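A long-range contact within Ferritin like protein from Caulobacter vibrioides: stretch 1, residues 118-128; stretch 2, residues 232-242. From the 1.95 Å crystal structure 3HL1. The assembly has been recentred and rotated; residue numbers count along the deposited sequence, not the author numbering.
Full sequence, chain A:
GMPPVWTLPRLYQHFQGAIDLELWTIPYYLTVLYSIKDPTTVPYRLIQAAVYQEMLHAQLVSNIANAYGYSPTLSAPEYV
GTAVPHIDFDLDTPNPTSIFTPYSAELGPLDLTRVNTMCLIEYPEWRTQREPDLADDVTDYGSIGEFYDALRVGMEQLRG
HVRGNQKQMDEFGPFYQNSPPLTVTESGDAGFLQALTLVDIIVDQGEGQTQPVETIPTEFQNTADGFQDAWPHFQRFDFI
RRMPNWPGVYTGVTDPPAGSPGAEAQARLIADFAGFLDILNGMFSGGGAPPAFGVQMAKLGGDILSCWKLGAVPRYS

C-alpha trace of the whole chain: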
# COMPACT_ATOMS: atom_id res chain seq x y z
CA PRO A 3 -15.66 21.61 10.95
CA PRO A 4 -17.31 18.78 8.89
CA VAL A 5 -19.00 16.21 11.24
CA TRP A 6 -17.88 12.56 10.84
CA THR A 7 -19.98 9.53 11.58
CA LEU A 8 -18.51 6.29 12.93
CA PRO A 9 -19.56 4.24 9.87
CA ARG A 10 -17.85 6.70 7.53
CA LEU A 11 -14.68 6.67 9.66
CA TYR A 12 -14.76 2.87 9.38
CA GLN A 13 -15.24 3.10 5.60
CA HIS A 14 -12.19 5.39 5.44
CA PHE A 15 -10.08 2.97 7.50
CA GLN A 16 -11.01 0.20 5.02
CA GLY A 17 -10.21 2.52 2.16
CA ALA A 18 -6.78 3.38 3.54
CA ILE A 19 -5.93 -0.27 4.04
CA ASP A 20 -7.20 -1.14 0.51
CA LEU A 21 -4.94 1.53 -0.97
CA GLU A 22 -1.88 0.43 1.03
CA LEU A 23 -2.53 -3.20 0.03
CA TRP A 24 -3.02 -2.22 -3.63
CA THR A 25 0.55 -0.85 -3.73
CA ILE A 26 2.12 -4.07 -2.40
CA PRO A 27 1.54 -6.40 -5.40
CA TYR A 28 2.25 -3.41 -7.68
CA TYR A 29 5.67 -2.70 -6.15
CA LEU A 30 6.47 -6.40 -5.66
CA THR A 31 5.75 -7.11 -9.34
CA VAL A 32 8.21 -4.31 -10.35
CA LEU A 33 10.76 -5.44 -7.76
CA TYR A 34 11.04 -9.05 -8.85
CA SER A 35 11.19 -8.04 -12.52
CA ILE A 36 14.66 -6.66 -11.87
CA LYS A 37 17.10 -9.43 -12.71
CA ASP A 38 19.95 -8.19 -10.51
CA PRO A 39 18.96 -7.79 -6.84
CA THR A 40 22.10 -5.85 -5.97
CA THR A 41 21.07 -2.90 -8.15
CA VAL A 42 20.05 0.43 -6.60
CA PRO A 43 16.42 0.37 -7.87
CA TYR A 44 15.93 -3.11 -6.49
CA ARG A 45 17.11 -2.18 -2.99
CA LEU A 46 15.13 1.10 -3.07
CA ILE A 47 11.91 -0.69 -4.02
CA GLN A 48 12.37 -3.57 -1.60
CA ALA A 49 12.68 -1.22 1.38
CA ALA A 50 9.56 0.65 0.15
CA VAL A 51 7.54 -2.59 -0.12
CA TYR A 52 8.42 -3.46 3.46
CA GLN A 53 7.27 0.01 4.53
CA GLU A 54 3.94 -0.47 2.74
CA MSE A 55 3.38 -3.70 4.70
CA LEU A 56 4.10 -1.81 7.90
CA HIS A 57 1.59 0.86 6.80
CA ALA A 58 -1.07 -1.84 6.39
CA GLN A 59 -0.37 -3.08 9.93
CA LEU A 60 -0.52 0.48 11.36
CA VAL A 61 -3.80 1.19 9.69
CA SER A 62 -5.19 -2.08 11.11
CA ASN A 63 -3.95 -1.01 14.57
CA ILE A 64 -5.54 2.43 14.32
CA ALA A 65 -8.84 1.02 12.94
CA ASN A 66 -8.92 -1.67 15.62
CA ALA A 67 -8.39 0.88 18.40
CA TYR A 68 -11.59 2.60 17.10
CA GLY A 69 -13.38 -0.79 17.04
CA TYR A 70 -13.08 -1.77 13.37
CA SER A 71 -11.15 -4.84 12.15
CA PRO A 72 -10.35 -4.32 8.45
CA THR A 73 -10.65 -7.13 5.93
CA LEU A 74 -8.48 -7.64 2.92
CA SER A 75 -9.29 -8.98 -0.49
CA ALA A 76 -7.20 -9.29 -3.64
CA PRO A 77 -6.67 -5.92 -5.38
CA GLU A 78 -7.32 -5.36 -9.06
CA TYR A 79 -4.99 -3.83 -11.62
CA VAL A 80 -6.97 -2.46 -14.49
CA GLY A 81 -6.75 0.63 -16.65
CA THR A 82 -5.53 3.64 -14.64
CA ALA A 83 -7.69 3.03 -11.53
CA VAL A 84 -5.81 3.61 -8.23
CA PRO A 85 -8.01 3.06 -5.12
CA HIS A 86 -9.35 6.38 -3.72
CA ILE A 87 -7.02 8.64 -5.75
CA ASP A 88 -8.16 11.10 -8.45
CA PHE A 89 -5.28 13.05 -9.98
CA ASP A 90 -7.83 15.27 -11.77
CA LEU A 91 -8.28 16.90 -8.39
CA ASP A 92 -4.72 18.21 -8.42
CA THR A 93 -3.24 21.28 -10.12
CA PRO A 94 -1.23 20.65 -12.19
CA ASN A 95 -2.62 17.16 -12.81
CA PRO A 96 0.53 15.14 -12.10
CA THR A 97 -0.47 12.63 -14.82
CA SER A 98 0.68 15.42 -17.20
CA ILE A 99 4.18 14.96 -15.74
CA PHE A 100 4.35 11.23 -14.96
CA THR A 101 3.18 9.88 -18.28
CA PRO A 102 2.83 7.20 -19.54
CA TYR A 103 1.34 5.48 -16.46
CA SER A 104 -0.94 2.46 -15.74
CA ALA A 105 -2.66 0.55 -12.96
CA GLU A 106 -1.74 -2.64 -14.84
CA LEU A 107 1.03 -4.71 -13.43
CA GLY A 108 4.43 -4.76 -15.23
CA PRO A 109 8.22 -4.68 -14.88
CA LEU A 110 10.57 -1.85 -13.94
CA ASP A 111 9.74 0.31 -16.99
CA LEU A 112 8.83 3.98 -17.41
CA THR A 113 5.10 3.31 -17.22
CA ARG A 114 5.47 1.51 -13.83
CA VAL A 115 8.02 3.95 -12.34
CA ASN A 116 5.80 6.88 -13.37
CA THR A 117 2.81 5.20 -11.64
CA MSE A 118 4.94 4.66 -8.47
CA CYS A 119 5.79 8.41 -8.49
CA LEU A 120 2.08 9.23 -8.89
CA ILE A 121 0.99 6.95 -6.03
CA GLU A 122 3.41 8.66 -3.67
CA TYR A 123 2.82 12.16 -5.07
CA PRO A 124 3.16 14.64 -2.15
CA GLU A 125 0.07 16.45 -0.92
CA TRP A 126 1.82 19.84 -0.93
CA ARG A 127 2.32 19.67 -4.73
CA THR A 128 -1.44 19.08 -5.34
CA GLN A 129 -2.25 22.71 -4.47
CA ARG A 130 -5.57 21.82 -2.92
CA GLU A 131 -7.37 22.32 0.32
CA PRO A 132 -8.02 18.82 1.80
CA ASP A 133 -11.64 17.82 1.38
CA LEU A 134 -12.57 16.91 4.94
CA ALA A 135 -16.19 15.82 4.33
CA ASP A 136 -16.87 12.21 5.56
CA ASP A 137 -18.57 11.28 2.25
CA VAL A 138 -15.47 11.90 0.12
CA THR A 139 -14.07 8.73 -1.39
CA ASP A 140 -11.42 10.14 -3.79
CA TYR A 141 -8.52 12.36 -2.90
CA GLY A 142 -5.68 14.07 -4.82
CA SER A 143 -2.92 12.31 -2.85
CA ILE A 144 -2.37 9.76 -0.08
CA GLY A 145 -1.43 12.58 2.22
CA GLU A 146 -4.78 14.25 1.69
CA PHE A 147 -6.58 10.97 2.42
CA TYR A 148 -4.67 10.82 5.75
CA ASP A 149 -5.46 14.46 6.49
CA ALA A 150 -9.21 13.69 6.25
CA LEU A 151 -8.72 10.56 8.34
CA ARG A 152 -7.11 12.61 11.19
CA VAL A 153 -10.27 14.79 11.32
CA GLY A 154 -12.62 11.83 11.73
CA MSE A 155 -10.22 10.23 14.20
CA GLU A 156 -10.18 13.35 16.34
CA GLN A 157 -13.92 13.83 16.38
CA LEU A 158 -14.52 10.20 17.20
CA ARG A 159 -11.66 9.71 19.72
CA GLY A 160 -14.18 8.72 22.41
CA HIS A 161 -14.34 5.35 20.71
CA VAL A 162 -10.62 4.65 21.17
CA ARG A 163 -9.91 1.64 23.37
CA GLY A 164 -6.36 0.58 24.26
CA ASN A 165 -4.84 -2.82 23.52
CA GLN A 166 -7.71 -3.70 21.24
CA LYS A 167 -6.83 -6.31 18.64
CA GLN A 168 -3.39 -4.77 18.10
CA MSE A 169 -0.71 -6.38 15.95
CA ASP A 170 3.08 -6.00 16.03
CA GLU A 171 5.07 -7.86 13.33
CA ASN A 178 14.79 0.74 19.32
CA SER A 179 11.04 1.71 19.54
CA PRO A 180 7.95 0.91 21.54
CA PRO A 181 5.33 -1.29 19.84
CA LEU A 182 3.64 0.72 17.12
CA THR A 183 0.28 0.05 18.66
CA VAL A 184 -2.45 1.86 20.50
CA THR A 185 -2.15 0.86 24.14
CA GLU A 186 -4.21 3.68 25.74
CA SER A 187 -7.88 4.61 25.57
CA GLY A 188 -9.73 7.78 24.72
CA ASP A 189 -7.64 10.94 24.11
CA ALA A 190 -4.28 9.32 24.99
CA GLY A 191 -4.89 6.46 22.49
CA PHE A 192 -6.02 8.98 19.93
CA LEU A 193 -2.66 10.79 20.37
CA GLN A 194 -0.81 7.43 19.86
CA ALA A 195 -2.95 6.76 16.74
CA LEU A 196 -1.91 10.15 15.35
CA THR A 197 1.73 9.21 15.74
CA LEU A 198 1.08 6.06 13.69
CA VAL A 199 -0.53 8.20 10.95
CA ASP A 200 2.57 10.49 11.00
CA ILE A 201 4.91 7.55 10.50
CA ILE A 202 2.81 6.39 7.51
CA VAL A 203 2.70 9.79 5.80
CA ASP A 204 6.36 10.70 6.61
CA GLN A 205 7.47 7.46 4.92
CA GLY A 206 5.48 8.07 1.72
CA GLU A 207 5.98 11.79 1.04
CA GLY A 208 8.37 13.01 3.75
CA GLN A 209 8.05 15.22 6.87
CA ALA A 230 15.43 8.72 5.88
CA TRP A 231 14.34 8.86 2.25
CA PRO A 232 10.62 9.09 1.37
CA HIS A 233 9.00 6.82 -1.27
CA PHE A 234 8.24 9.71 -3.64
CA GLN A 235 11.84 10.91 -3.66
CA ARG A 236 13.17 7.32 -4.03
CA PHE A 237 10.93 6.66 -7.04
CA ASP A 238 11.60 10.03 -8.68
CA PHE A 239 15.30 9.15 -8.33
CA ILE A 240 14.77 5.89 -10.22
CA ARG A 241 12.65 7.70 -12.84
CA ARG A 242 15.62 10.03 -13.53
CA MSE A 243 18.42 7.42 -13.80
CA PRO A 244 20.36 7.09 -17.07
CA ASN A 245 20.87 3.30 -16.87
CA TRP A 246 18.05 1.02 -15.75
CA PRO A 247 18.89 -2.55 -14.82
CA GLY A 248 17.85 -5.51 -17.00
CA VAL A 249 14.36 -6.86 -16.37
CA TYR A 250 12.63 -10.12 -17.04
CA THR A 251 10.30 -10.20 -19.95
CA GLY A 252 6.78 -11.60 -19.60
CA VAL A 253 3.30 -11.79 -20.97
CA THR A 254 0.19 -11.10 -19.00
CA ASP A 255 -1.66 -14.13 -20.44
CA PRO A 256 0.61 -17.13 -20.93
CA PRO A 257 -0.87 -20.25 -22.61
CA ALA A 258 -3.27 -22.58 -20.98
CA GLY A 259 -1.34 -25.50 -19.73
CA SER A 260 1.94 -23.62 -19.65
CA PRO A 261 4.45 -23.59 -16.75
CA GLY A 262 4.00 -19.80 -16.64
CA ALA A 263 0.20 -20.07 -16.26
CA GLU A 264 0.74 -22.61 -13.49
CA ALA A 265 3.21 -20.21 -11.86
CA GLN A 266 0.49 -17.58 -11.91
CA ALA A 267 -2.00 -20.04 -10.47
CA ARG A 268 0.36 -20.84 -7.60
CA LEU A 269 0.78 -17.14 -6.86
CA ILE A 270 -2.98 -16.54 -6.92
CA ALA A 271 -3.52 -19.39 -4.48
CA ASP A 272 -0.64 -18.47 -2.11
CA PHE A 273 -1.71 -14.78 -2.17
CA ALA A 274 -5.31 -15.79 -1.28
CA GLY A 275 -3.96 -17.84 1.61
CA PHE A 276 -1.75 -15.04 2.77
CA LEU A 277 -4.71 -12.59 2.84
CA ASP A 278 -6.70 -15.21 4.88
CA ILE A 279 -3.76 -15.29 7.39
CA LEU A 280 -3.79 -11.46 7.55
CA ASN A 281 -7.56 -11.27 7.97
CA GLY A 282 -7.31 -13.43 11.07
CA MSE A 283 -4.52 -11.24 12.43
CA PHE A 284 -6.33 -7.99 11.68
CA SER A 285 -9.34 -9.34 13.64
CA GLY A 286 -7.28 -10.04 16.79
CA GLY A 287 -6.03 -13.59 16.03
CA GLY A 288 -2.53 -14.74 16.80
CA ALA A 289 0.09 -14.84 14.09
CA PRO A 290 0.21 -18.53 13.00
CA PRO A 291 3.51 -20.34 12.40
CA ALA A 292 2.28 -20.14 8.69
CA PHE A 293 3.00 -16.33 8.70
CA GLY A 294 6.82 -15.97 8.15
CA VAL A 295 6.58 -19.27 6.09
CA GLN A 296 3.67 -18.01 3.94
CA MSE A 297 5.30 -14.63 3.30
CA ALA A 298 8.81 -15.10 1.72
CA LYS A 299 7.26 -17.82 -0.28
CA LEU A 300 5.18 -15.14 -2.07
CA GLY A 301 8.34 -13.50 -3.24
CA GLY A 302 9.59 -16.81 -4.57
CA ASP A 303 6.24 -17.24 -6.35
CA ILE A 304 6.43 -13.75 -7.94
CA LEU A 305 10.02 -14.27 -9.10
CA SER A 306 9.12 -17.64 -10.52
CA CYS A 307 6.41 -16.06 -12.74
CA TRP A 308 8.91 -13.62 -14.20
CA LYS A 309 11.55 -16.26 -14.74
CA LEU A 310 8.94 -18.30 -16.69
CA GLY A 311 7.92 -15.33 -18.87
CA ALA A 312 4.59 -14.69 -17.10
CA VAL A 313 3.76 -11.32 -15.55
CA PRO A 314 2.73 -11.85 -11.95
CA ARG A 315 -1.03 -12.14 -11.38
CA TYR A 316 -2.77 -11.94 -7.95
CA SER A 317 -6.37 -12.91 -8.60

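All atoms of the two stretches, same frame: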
# COMPACT_ATOMS: atom_id res chain seq x y z
N MSE A 118 4.39 4.65 -9.84
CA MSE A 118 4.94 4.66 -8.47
C MSE A 118 5.17 6.08 -7.93
O MSE A 118 4.81 6.37 -6.78
CB MSE A 118 6.20 3.80 -8.41
CG MSE A 118 5.83 2.37 -8.65
SE MSE A 118 7.38 1.23 -8.81
CE MSE A 118 7.80 1.14 -7.17
N CYS A 119 5.61 6.98 -8.81
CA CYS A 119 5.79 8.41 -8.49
C CYS A 119 4.43 9.07 -8.23
O CYS A 119 4.27 9.82 -7.26
CB CYS A 119 6.52 9.17 -9.60
SG CYS A 119 8.29 8.76 -9.74
N LEU A 120 3.46 8.75 -9.05
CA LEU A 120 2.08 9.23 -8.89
C LEU A 120 1.44 8.77 -7.59
O LEU A 120 0.83 9.57 -6.87
CB LEU A 120 1.24 8.74 -10.07
CG LEU A 120 1.37 9.53 -11.36
CD1 LEU A 120 0.79 8.73 -12.50
CD2 LEU A 120 0.65 10.85 -11.21
N ILE A 121 1.58 7.50 -7.27
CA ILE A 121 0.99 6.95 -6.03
C ILE A 121 1.49 7.72 -4.82
O ILE A 121 0.72 8.00 -3.91
CB ILE A 121 1.31 5.47 -5.86
CG1 ILE A 121 0.50 4.63 -6.83
CG2 ILE A 121 1.01 4.97 -4.45
CD1 ILE A 121 1.23 3.28 -7.13
N GLU A 122 2.79 7.99 -4.79
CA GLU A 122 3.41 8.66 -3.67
C GLU A 122 3.50 10.18 -3.82
O GLU A 122 4.21 10.84 -3.06
CB GLU A 122 4.83 8.09 -3.47
CG GLU A 122 4.93 6.55 -3.32
CD GLU A 122 4.54 6.01 -1.94
OE1 GLU A 122 4.06 6.80 -1.05
OE2 GLU A 122 4.71 4.79 -1.73
N TYR A 123 2.79 10.73 -4.78
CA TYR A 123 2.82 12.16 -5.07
C TYR A 123 2.47 12.96 -3.81
O TYR A 123 1.42 12.70 -3.18
CB TYR A 123 1.80 12.50 -6.15
CG TYR A 123 1.95 13.88 -6.73
CD1 TYR A 123 3.11 14.25 -7.41
CD2 TYR A 123 0.90 14.79 -6.67
CE1 TYR A 123 3.22 15.49 -7.96
CE2 TYR A 123 1.01 16.03 -7.24
CZ TYR A 123 2.19 16.36 -7.87
OH TYR A 123 2.32 17.58 -8.48
N PRO A 124 3.34 13.92 -3.42
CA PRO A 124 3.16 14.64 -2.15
C PRO A 124 1.97 15.59 -2.14
O PRO A 124 1.70 16.29 -3.10
CB PRO A 124 4.48 15.45 -2.01
CG PRO A 124 5.44 14.78 -2.91
CD PRO A 124 4.60 14.34 -4.07
N GLU A 125 1.26 15.61 -1.04
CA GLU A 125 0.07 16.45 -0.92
C GLU A 125 0.36 17.91 -1.20
O GLU A 125 -0.49 18.62 -1.77
CB GLU A 125 -0.46 16.33 0.49
CG GLU A 125 -1.81 16.93 0.67
CD GLU A 125 -2.34 16.88 2.11
OE1 GLU A 125 -1.64 16.37 3.04
OE2 GLU A 125 -3.49 17.37 2.27
N TRP A 126 1.51 18.40 -0.75
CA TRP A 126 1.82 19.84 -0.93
C TRP A 126 1.90 20.28 -2.40
O TRP A 126 1.63 21.44 -2.73
CB TRP A 126 3.06 20.26 -0.16
CG TRP A 126 4.33 19.74 -0.67
CD1 TRP A 126 4.97 18.60 -0.27
CD2 TRP A 126 5.19 20.36 -1.64
NE1 TRP A 126 6.16 18.46 -0.94
CE2 TRP A 126 6.32 19.53 -1.79
CE3 TRP A 126 5.12 21.54 -2.40
CZ2 TRP A 126 7.37 19.83 -2.67
CZ3 TRP A 126 6.17 21.85 -3.28
CH2 TRP A 126 7.28 21.00 -3.41
N ARG A 127 2.27 19.37 -3.29
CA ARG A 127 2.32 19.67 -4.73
C ARG A 127 0.94 19.72 -5.40
O ARG A 127 0.79 20.28 -6.47
CB ARG A 127 3.23 18.66 -5.40
CG ARG A 127 4.62 18.79 -4.86
CD ARG A 127 5.43 17.62 -5.14
NE ARG A 127 6.06 17.68 -6.44
CZ ARG A 127 7.34 17.94 -6.67
NH1 ARG A 127 7.77 17.91 -7.92
NH2 ARG A 127 8.18 18.20 -5.67
N THR A 128 -0.08 19.14 -4.76
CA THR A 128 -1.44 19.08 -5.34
C THR A 128 -2.12 20.46 -5.42
O THR A 128 -3.05 20.67 -6.20
CB THR A 128 -2.33 18.09 -4.56
OG1 THR A 128 -2.55 18.56 -3.21
CG2 THR A 128 -1.70 16.71 -4.57
N PRO A 232 12.03 9.46 1.60
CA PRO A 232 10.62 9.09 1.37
C PRO A 232 10.40 8.36 0.03
O PRO A 232 11.26 8.41 -0.84
CB PRO A 232 9.85 10.43 1.45
CG PRO A 232 10.85 11.43 1.92
CD PRO A 232 12.20 10.93 1.56
N HIS A 233 9.28 7.65 -0.09
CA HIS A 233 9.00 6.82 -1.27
C HIS A 233 8.97 7.68 -2.56
O HIS A 233 9.53 7.31 -3.62
CB HIS A 233 7.67 6.08 -1.11
CG HIS A 233 7.68 5.03 -0.04
ND1 HIS A 233 6.60 4.19 0.18
CD2 HIS A 233 8.62 4.70 0.88
CE1 HIS A 233 6.88 3.37 1.18
NE2 HIS A 233 8.09 3.68 1.65
N PHE A 234 8.33 8.84 -2.47
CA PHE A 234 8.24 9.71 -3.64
C PHE A 234 9.64 10.03 -4.16
O PHE A 234 9.96 9.80 -5.33
CB PHE A 234 7.49 11.01 -3.35
CG PHE A 234 7.37 11.87 -4.56
CD1 PHE A 234 6.57 11.46 -5.64
CD2 PHE A 234 8.08 13.05 -4.68
CE1 PHE A 234 6.47 12.22 -6.78
CE2 PHE A 234 7.96 13.81 -5.82
CZ PHE A 234 7.16 13.39 -6.88
N GLN A 235 10.48 10.54 -3.27
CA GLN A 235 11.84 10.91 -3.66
C GLN A 235 12.62 9.71 -4.23
O GLN A 235 13.22 9.80 -5.29
CB GLN A 235 12.54 11.56 -2.47
CG GLN A 235 12.14 13.05 -2.27
CD GLN A 235 11.00 13.29 -1.24
OE1 GLN A 235 9.94 12.67 -1.28
NE2 GLN A 235 11.24 14.25 -0.33
N ARG A 236 12.55 8.57 -3.55
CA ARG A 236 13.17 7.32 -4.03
C ARG A 236 12.79 6.99 -5.47
O ARG A 236 13.65 6.66 -6.30
CB ARG A 236 12.65 6.12 -3.21
CG ARG A 236 13.16 5.97 -1.81
CD ARG A 236 12.42 4.77 -1.21
NE ARG A 236 12.56 4.71 0.24
CZ ARG A 236 13.32 3.85 0.89
NH1 ARG A 236 14.04 2.93 0.25
NH2 ARG A 236 13.36 3.91 2.21
N PHE A 237 11.48 7.04 -5.75
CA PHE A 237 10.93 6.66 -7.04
C PHE A 237 11.22 7.69 -8.11
O PHE A 237 11.49 7.33 -9.24
CB PHE A 237 9.41 6.36 -6.96
CG PHE A 237 9.05 5.22 -5.97
CD1 PHE A 237 9.97 4.23 -5.63
CD2 PHE A 237 7.76 5.16 -5.39
CE1 PHE A 237 9.63 3.21 -4.73
CE2 PHE A 237 7.44 4.16 -4.49
CZ PHE A 237 8.35 3.18 -4.16
N ASP A 238 11.20 8.97 -7.75
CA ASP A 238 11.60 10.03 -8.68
C ASP A 238 13.09 9.88 -9.04
O ASP A 238 13.49 10.10 -10.17
CB ASP A 238 11.29 11.39 -8.07
CG ASP A 238 11.48 12.53 -9.06
OD1 ASP A 238 10.91 12.48 -10.18
OD2 ASP A 238 12.20 13.48 -8.69
N PHE A 239 13.90 9.45 -8.08
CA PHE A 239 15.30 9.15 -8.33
C PHE A 239 15.46 8.08 -9.41
O PHE A 239 16.21 8.25 -10.37
CB PHE A 239 15.98 8.71 -7.04
CG PHE A 239 17.40 8.26 -7.23
CD1 PHE A 239 18.44 9.20 -7.21
CD2 PHE A 239 17.70 6.92 -7.39
CE1 PHE A 239 19.79 8.80 -7.38
CE2 PHE A 239 19.03 6.51 -7.57
CZ PHE A 239 20.08 7.46 -7.54
N ILE A 240 14.71 6.99 -9.27
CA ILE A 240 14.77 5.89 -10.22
C ILE A 240 14.30 6.39 -11.58
O ILE A 240 14.92 6.08 -12.59
CB ILE A 240 13.92 4.66 -9.77
CG1 ILE A 240 14.52 4.03 -8.51
CG2 ILE A 240 13.83 3.62 -10.88
CD1 ILE A 240 13.57 3.08 -7.75
N ARG A 241 13.22 7.17 -11.59
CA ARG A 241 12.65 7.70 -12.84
C ARG A 241 13.68 8.48 -13.66
O ARG A 241 13.66 8.43 -14.90
CB ARG A 241 11.45 8.60 -12.55
CG ARG A 241 10.65 9.02 -13.78
CD ARG A 241 9.51 9.95 -13.33
NE ARG A 241 10.04 11.20 -12.73
CZ ARG A 241 10.23 12.36 -13.38
NH1 ARG A 241 9.93 12.50 -14.67
NH2 ARG A 241 10.72 13.42 -12.74
N ARG A 242 14.58 9.17 -12.95
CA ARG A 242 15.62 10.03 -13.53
C ARG A 242 16.94 9.35 -13.89
O ARG A 242 17.75 9.98 -14.53
CB ARG A 242 15.94 11.18 -12.58
CG ARG A 242 14.78 12.11 -12.33
CD ARG A 242 15.11 13.06 -11.18
NE ARG A 242 14.00 13.95 -10.86
CZ ARG A 242 13.65 15.03 -11.57
NH1 ARG A 242 14.34 15.40 -12.65
NH2 ARG A 242 12.61 15.76 -11.18

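This is a compact, mostly apolar contact in which the end of one helix and the turn after it pack against the first turns of another, with one buried hydrogen bond joining them. The backbones come closest at Glu-122 and Phe-234, whose CA atoms lie 4.9 Å apart, just where the first stretch leaves helical geometry. One turn earlier in the first stretch, Cys-119 fits as a knob among Phe-234, Phe-237, Asp-238 and Arg-241, its SG 3.8 Å from Phe-237 CB and 3.5 Å from Asp-238 N.

Phe-234, in the t rotamer, reaches into the turn and gives up the most surface of any residue here. Pro-124 CD sits 3.6 Å from the centroid of the Phe-234 ring, almost on the ring normal, a CH-pi contact; CD is bonded to the electron-withdrawing amide nitrogen, so its C-H bonds are somewhat polarised and suit a pi face. Tyr-123 turns its edge toward the Phe-234 ring, and the guanidinium of Arg-127 lays a face near Phe-234 CE2. One helical turn on, Phe-237 receives selenomethionine Met-118, whose CE lies over the ring face, 3.8 Å from its centroid.

The polar element is a single hydrogen bond. His-233 ND1 donates to Glu-122 OE2 at 2.8 Å, with the oxygen near the imidazole plane, where the nitrogen's N-H points. Both residues are buried, and the bond gives His-233 ND1 a partner there; the carboxylate of Glu-122 and His-233 NE2 are also bonded elsewhere in the structure.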